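PDB 3LWJ: putative TetR-family transcriptional regulator from Syntrophomonas wolfei subsp. wolfei, which probably binds DNA through an N-terminal helix-turn-helix motif and regulates transcription, as TetR-family proteins generally do. Local coordinates for residues Lys61-Ile72 and Cys123-Phe134. Residues are numbered along the deposited sequence; the frame is centred on the assembly and turned at random.
Sequences KNLLEDFAKQII and CLKQFEDRLLEF
Glu65 O is gripped twice: Lys69 N bonds to it within the helix, and Arg130 NH1 adds a weak bond from the neighbouring helix at 3.3 Å, bent to 120° at the hydrogen. Arg130 gets there because CG stands anti to the backbone N (chi1 -176°) and the chain stays extended as far as NE, setting the side chain as a knob in the hole formed by Glu65, Ala68, Lys69 and Ile72. Ala68 CB packs 3.7 Å from NH1. Were Arg130 replaced by an alanine, Glu65 O would probably lose its weak second bond, and the Ala68 methyl and Ile72 CD1 their cover. Deeper in, Phe127 is a knob among Leu64, Phe67, Ala68 and Ile71. Leu64 CD2 sits over one ring face, a CH-pi contact 4.1 Å from the centroid, while Ala68 N meets the ring edge in plane. The Phe67 ring is nearly parallel to it (8°) but slid aside, and Tyr110 of helix 104-113 packs edge-to-face on Phe127. Ile72 CG2 rests over the Phe134 face. Helices 56-79 and 118-144, nearly parallel here, thus meet through an aromatic knob in the core and a charged one at the rim; the bent bond adds little direction, so side-chain fit probably carries most of the contact.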
ATOM      1  N   LYS A  61       4.226  17.037  -8.034  1.00 26.50           N
ATOM      2  CA  LYS A  61       4.338  17.608  -6.659  1.00 28.03           C
ATOM      3  C   LYS A  61       3.223  18.614  -6.376  1.00 25.33           C
ATOM      4  O   LYS A  61       2.675  18.661  -5.269  1.00 26.35           O
ATOM      5  CB  LYS A  61       5.702  18.306  -6.375  1.00 27.95           C
ATOM      6  CG  LYS A  61       6.922  17.361  -6.150  1.00 39.11           C
ATOM      7  CD  LYS A  61       8.243  18.131  -5.780  1.00 45.19           C
ATOM      8  CE  LYS A  61       9.546  17.515  -6.408  1.00 46.70           C
ATOM      9  NZ  LYS A  61      10.359  16.501  -5.575  1.00 38.52           N
ATOM     10  N   ASN A  62       2.936  19.447  -7.371  1.00 25.95           N
ATOM     11  CA  ASN A  62       1.917  20.480  -7.240  0.50 24.11           C
ATOM     12  C   ASN A  62       0.493  19.874  -7.146  1.00 24.40           C
ATOM     13  O   ASN A  62      -0.317  20.324  -6.345  1.00 23.65           O
ATOM     14  CB  ASN A  62       2.048  21.524  -8.361  0.50 24.66           C
ATOM     15  CG  ASN A  62       3.160  22.572  -8.087  0.50 22.94           C
ATOM     16  OD1 ASN A  62       2.866  23.698  -7.717  0.50 16.82           O
ATOM     17  ND2 ASN A  62       4.431  22.188  -8.263  0.50 20.96           N
ATOM     18  N   LEU A  63       0.198  18.857  -7.947  1.00 23.99           N
ATOM     19  CA  LEU A  63      -1.071  18.117  -7.837  1.00 26.20           C
ATOM     20  C   LEU A  63      -1.233  17.517  -6.434  1.00 23.70           C
ATOM     21  O   LEU A  63      -2.285  17.615  -5.842  1.00 24.12           O
ATOM     22  CB  LEU A  63      -1.135  16.995  -8.881  1.00 24.34           C
ATOM     23  CG  LEU A  63      -1.369  17.422 -10.328  1.00 25.81           C
ATOM     24  CD1 LEU A  63      -1.020  16.295 -11.281  1.00 20.15           C
ATOM     25  CD2 LEU A  63      -2.799  17.888 -10.529  1.00 14.47           C
ATOM     26  N   LEU A  64      -0.169  16.926  -5.894  1.00 23.35           N
ATOM     27  CA  LEU A  64      -0.254  16.276  -4.595  1.00 23.59           C
ATOM     28  C   LEU A  64      -0.243  17.250  -3.404  1.00 24.78           C
ATOM     29  O   LEU A  64      -0.850  16.967  -2.354  1.00 26.41           O
ATOM     30  CB  LEU A  64       0.860  15.251  -4.431  1.00 22.48           C
ATOM     31  CG  LEU A  64       0.866  14.049  -5.387  1.00 28.46           C
ATOM     32  CD1 LEU A  64       2.220  13.301  -5.325  1.00 27.68           C
ATOM     33  CD2 LEU A  64      -0.286  13.106  -5.081  1.00 20.04           C
ATOM     34  N   GLU A  65       0.434  18.373  -3.549  1.00 22.03           N
ATOM     35  CA  GLU A  65       0.366  19.454  -2.553  1.00 26.52           C
ATOM     36  C   GLU A  65      -1.059  19.975  -2.355  1.00 24.70           C
ATOM     37  O   GLU A  65      -1.508  20.171  -1.233  1.00 24.61           O
ATOM     38  CB  GLU A  65       1.212  20.653  -2.986  1.00 27.57           C
ATOM     39  CG  GLU A  65       2.681  20.507  -2.667  1.00 38.38           C
ATOM     40  CD  GLU A  65       3.572  21.535  -3.393  1.00 47.95           C
ATOM     41  OE1 GLU A  65       3.041  22.490  -4.031  1.00 49.00           O
ATOM     42  OE2 GLU A  65       4.813  21.367  -3.320  1.00 46.90           O
ATOM     43  N   ASP A  66      -1.735  20.240  -3.463  1.00 23.99           N
ATOM     44  CA  ASP A  66      -3.121  20.680  -3.443  1.00 22.69           C
ATOM     45  C   ASP A  66      -3.985  19.614  -2.787  1.00 23.97           C
ATOM     46  O   ASP A  66      -4.875  19.927  -2.026  1.00 27.59           O
ATOM     47  CB  ASP A  66      -3.594  20.909  -4.864  1.00 20.43           C
ATOM     48  CG  ASP A  66      -2.998  22.193  -5.484  1.00 29.02           C
ATOM     49  OD1 ASP A  66      -2.182  22.851  -4.810  1.00 26.92           O
ATOM     50  OD2 ASP A  66      -3.327  22.539  -6.640  1.00 27.06           O
ATOM     51  N   PHE A  67      -3.692  18.353  -3.089  1.00 22.60           N
ATOM     52  CA  PHE A  67      -4.449  17.205  -2.580  1.00 22.99           C
ATOM     53  C   PHE A  67      -4.304  17.095  -1.060  1.00 22.68           C
ATOM     54  O   PHE A  67      -5.292  17.004  -0.339  1.00 23.05           O
ATOM     55  CB  PHE A  67      -3.916  15.958  -3.280  1.00 23.16           C
ATOM     56  CG  PHE A  67      -4.834  14.740  -3.306  1.00 25.21           C
ATOM     57  CD1 PHE A  67      -6.217  14.813  -3.099  1.00 24.23           C
ATOM     58  CD2 PHE A  67      -4.273  13.504  -3.621  1.00 24.26           C
ATOM     59  CE1 PHE A  67      -7.003  13.669  -3.184  1.00 27.44           C
ATOM     60  CE2 PHE A  67      -5.053  12.359  -3.711  1.00 29.97           C
ATOM     61  CZ  PHE A  67      -6.431  12.445  -3.497  1.00 31.43           C
ATOM     62  N   ALA A  68      -3.062  17.104  -0.581  1.00 23.99           N
ATOM     63  CA  ALA A  68      -2.781  17.080   0.873  1.00 24.82           C
ATOM     64  C   ALA A  68      -3.478  18.247   1.556  1.00 23.46           C
ATOM     65  O   ALA A  68      -4.034  18.108   2.630  1.00 26.38           O
ATOM     66  CB  ALA A  68      -1.240  17.152   1.150  1.00 19.28           C
ATOM     67  N   LYS A  69      -3.415  19.402   0.919  1.00 24.95           N
ATOM     68  CA  LYS A  69      -3.966  20.600   1.465  1.00 26.63           C
ATOM     69  C   LYS A  69      -5.487  20.483   1.631  1.00 27.09           C
ATOM     70  O   LYS A  69      -6.048  20.937   2.632  1.00 27.31           O
ATOM     71  CB  LYS A  69      -3.616  21.792   0.570  1.00 27.36           C
ATOM     72  CG  LYS A  69      -4.016  23.101   1.189  1.00 32.44           C
ATOM     73  CD  LYS A  69      -3.716  24.298   0.316  1.00 39.66           C
ATOM     74  CE  LYS A  69      -4.117  25.562   1.072  1.00 44.49           C
ATOM     75  NZ  LYS A  69      -4.072  26.744   0.203  1.00 53.37           N
ATOM     76  N   GLN A  70      -6.146  19.895   0.647  1.00 27.53           N
ATOM     77  CA  GLN A  70      -7.603  19.703   0.705  1.00 29.85           C
ATOM     78  C   GLN A  70      -8.028  18.671   1.788  1.00 26.91           C
ATOM     79  O   GLN A  70      -9.004  18.891   2.523  1.00 25.11           O
ATOM     80  CB  GLN A  70      -8.109  19.300  -0.677  1.00 31.42           C
ATOM     81  CG  GLN A  70      -9.630  19.228  -0.851  1.00 39.48           C
ATOM     82  CD  GLN A  70     -10.009  18.591  -2.191  1.00 44.81           C
ATOM     83  OE1 GLN A  70      -9.156  18.446  -3.083  1.00 44.12           O
ATOM     84  NE2 GLN A  70     -11.278  18.181  -2.327  1.00 35.68           N
ATOM     85  N   ILE A  71      -7.271  17.571   1.901  1.00 25.54           N
ATOM     86  CA  ILE A  71      -7.464  16.571   2.965  1.00 22.43           C
ATOM     87  C   ILE A  71      -7.301  17.228   4.360  1.00 24.79           C
ATOM     88  O   ILE A  71      -8.186  17.126   5.220  1.00 23.61           O
ATOM     89  CB  ILE A  71      -6.449  15.371   2.808  1.00 21.61           C
ATOM     90  CG1 ILE A  71      -6.708  14.591   1.499  1.00 20.62           C
ATOM     91  CG2 ILE A  71      -6.507  14.418   4.009  1.00 22.50           C
ATOM     92  CD1 ILE A  71      -5.633  13.540   1.173  1.00 12.77           C
ATOM     93  N   ILE A  72      -6.185  17.929   4.558  1.00 19.79           N
ATOM     94  CA  ILE A  72      -5.858  18.497   5.873  1.00 22.43           C
ATOM     95  C   ILE A  72      -6.826  19.608   6.286  1.00 20.94           C
ATOM     96  O   ILE A  72      -7.174  19.699   7.444  1.00 22.93           O
ATOM     97  CB  ILE A  72      -4.382  19.001   5.930  1.00 22.09           C
ATOM     98  CG1 ILE A  72      -3.426  17.806   5.799  1.00 20.90           C
ATOM     99  CG2 ILE A  72      -4.083  19.838   7.240  1.00 17.33           C
ATOM    100  CD1 ILE A  72      -1.993  18.242   5.720  1.00 25.00           C
ATOM    101  N   CYS A 123       8.426  12.216  -4.870  1.00 26.19           N
ATOM    102  CA  CYS A 123       7.229  13.080  -4.848  1.00 25.68           C
ATOM    103  C   CYS A 123       6.148  12.487  -3.941  1.00 28.07           C
ATOM    104  O   CYS A 123       5.528  13.184  -3.149  1.00 29.46           O
ATOM    105  CB  CYS A 123       6.617  13.237  -6.228  1.00 27.22           C
ATOM    106  SG  CYS A 123       7.664  14.018  -7.460  1.00 27.61           S
ATOM    107  N   LEU A 124       5.891  11.190  -4.066  1.00 28.28           N
ATOM    108  CA  LEU A 124       4.850  10.585  -3.243  0.50 26.07           C
ATOM    109  C   LEU A 124       5.278  10.660  -1.787  1.00 27.40           C
ATOM    110  O   LEU A 124       4.434  10.775  -0.934  1.00 28.95           O
ATOM    111  CB  LEU A 124       4.515   9.158  -3.679  0.50 24.71           C
ATOM    112  CG  LEU A 124       3.363   9.069  -4.705  0.50 19.35           C
ATOM    113  CD1 LEU A 124       3.699   9.772  -6.055  0.50  8.41           C
ATOM    114  CD2 LEU A 124       2.984   7.627  -4.948  0.50 17.23           C
ATOM    115  N   LYS A 125       6.599  10.640  -1.528  1.00 27.26           N
ATOM    116  CA  LYS A 125       7.113  10.642  -0.145  1.00 28.16           C
ATOM    117  C   LYS A 125       6.811  11.958   0.542  1.00 28.14           C
ATOM    118  O   LYS A 125       6.443  11.978   1.704  1.00 27.04           O
ATOM    119  CB  LYS A 125       8.618  10.309  -0.055  1.00 28.49           C
ATOM    120  CG  LYS A 125       9.079  10.045   1.402  1.00 29.61           C
ATOM    121  CD  LYS A 125      10.589   9.676   1.513  1.00 29.13           C
ATOM    122  CE  LYS A 125      11.021   9.569   2.955  1.00 29.36           C
ATOM    123  NZ  LYS A 125      10.938  10.888   3.678  1.00 31.98           N
ATOM    124  N   GLN A 126       6.895  13.049  -0.203  1.00 27.45           N
ATOM    125  CA  GLN A 126       6.579  14.349   0.368  1.00 29.36           C
ATOM    126  C   GLN A 126       5.093  14.470   0.713  1.00 26.09           C
ATOM    127  O   GLN A 126       4.732  14.975   1.765  1.00 26.13           O
ATOM    128  CB  GLN A 126       7.059  15.470  -0.573  1.00 31.09           C
ATOM    129  CG  GLN A 126       8.557  15.411  -0.745  1.00 43.07           C
ATOM    130  CD  GLN A 126       9.131  16.503  -1.628  1.00 55.66           C
ATOM    131  OE1 GLN A 126       8.590  17.615  -1.699  1.00 58.11           O
ATOM    132  NE2 GLN A 126      10.254  16.191  -2.301  1.00 54.32           N
ATOM    133  N   PHE A 127       4.247  13.995  -0.186  1.00 25.24           N
ATOM    134  CA  PHE A 127       2.804  13.934   0.029  1.00 23.75           C
ATOM    135  C   PHE A 127       2.471  13.052   1.268  1.00 23.94           C
ATOM    136  O   PHE A 127       1.868  13.504   2.243  1.00 23.87           O
ATOM    137  CB  PHE A 127       2.160  13.414  -1.259  1.00 22.61           C
ATOM    138  CG  PHE A 127       0.722  13.076  -1.123  1.00 25.34           C
ATOM    139  CD1 PHE A 127      -0.216  14.079  -0.978  1.00 22.75           C
ATOM    140  CD2 PHE A 127       0.302  11.760  -1.148  1.00 27.11           C
ATOM    141  CE1 PHE A 127      -1.547  13.791  -0.840  1.00 23.50           C
ATOM    142  CE2 PHE A 127      -1.049  11.458  -1.006  1.00 23.03           C
ATOM    143  CZ  PHE A 127      -1.974  12.479  -0.863  1.00 27.22           C
ATOM    144  N   GLU A 128       2.942  11.820   1.253  1.00 22.17           N
ATOM    145  CA  GLU A 128       2.703  10.884   2.359  1.00 22.52           C
ATOM    146  C   GLU A 128       3.281  11.335   3.708  1.00 23.99           C
ATOM    147  O   GLU A 128       2.593  11.219   4.721  1.00 23.23           O
ATOM    148  CB  GLU A 128       3.165   9.475   1.943  1.00 21.75           C
ATOM    149  CG  GLU A 128       2.160   8.916   0.894  1.00 24.44           C
ATOM    150  CD  GLU A 128       2.427   7.527   0.383  1.00 25.02           C
ATOM    151  OE1 GLU A 128       3.572   7.060   0.430  1.00 28.66           O
ATOM    152  OE2 GLU A 128       1.461   6.916  -0.111  1.00 31.87           O
ATOM    153  N   ASP A 129       4.498  11.887   3.722  1.00 25.14           N
ATOM    154  CA  ASP A 129       5.133  12.397   4.964  1.00 23.90           C
ATOM    155  C   ASP A 129       4.289  13.509   5.561  1.00 25.46           C
ATOM    156  O   ASP A 129       4.154  13.622   6.804  1.00 26.05           O
ATOM    157  CB  ASP A 129       6.569  12.928   4.705  1.00 23.26           C
ATOM    158  CG  ASP A 129       7.617  11.818   4.597  1.00 26.01           C
ATOM    159  OD1 ASP A 129       7.301  10.607   4.814  1.00 31.08           O
ATOM    160  OD2 ASP A 129       8.785  12.161   4.290  1.00 30.11           O
ATOM    161  N   ARG A 130       3.707  14.326   4.692  1.00 24.94           N
ATOM    162  CA  ARG A 130       2.865  15.441   5.145  1.00 27.84           C
ATOM    163  C   ARG A 130       1.598  14.945   5.839  1.00 29.17           C
ATOM    164  O   ARG A 130       1.249  15.429   6.926  1.00 26.17           O
ATOM    165  CB  ARG A 130       2.467  16.321   3.965  1.00 30.89           C
ATOM    166  CG  ARG A 130       1.665  17.565   4.350  1.00 32.01           C
ATOM    167  CD  ARG A 130       1.635  18.539   3.209  1.00 37.97           C
ATOM    168  NE  ARG A 130       0.714  19.654   3.434  1.00 38.53           N
ATOM    169  CZ  ARG A 130       0.310  20.473   2.472  1.00 46.12           C
ATOM    170  NH1 ARG A 130       0.736  20.308   1.214  1.00 48.04           N
ATOM    171  NH2 ARG A 130      -0.526  21.453   2.759  1.00 49.34           N
ATOM    172  N   LEU A 131       0.927  13.984   5.206  1.00 27.34           N
ATOM    173  CA  LEU A 131      -0.227  13.333   5.806  1.00 25.80           C
ATOM    174  C   LEU A 131       0.167  12.602   7.109  1.00 25.19           C
ATOM    175  O   LEU A 131      -0.502  12.743   8.130  1.00 20.45           O
ATOM    176  CB  LEU A 131      -0.863  12.362   4.813  1.00 24.41           C
ATOM    177  CG  LEU A 131      -1.536  12.955   3.582  1.00 26.88           C
ATOM    178  CD1 LEU A 131      -2.102  11.810   2.811  1.00 19.24           C
ATOM    179  CD2 LEU A 131      -2.615  14.057   3.901  1.00 20.38           C
ATOM    180  N   LEU A 132       1.264  11.846   7.078  1.00 24.73           N
ATOM    181  CA  LEU A 132       1.722  11.134   8.269  1.00 23.76           C
ATOM    182  C   LEU A 132       1.990  12.046   9.474  1.00 21.83           C
ATOM    183  O   LEU A 132       1.572  11.722  10.611  1.00 16.49           O
ATOM    184  CB  LEU A 132       2.965  10.273   7.979  1.00 23.75           C
ATOM    185  CG  LEU A 132       2.680   9.037   7.112  1.00 27.56           C
ATOM    186  CD1 LEU A 132       4.005   8.518   6.466  1.00 16.74           C
ATOM    187  CD2 LEU A 132       1.977   7.946   7.922  1.00 18.13           C
ATOM    188  N   GLU A 133       2.649  13.183   9.234  1.00 22.48           N
ATOM    189  CA  GLU A 133       2.907  14.165  10.273  1.00 23.89           C
ATOM    190  C   GLU A 133       1.596  14.728  10.811  1.00 24.08           C
ATOM    191  O   GLU A 133       1.394  14.796  12.008  1.00 23.84           O
ATOM    192  CB  GLU A 133       3.815  15.311   9.766  1.00 29.12           C
ATOM    193  CG  GLU A 133       5.326  14.960   9.664  1.00 37.88           C
ATOM    194  N   PHE A 134       0.678  15.112   9.937  1.00 26.00           N
ATOM    195  CA  PHE A 134      -0.639  15.551  10.408  1.00 25.66           C
ATOM    196  C   PHE A 134      -1.343  14.483  11.254  1.00 25.94           C
ATOM    197  O   PHE A 134      -1.862  14.772  12.322  1.00 23.55           O
ATOM    198  CB  PHE A 134      -1.535  15.906   9.217  1.00 27.58           C
ATOM    199  CG  PHE A 134      -2.826  16.548   9.608  1.00 25.76           C
ATOM    200  CD1 PHE A 134      -2.830  17.748  10.328  1.00 31.26           C
ATOM    201  CD2 PHE A 134      -4.050  15.953   9.279  1.00 21.48           C
ATOM    202  CE1 PHE A 134      -4.028  18.362  10.695  1.00 26.75           C
ATOM    203  CE2 PHE A 134      -5.240  16.535   9.657  1.00 22.41           C
ATOM    204  CZ  PHE A 134      -5.245  17.743  10.361  1.00 28.13           C
TER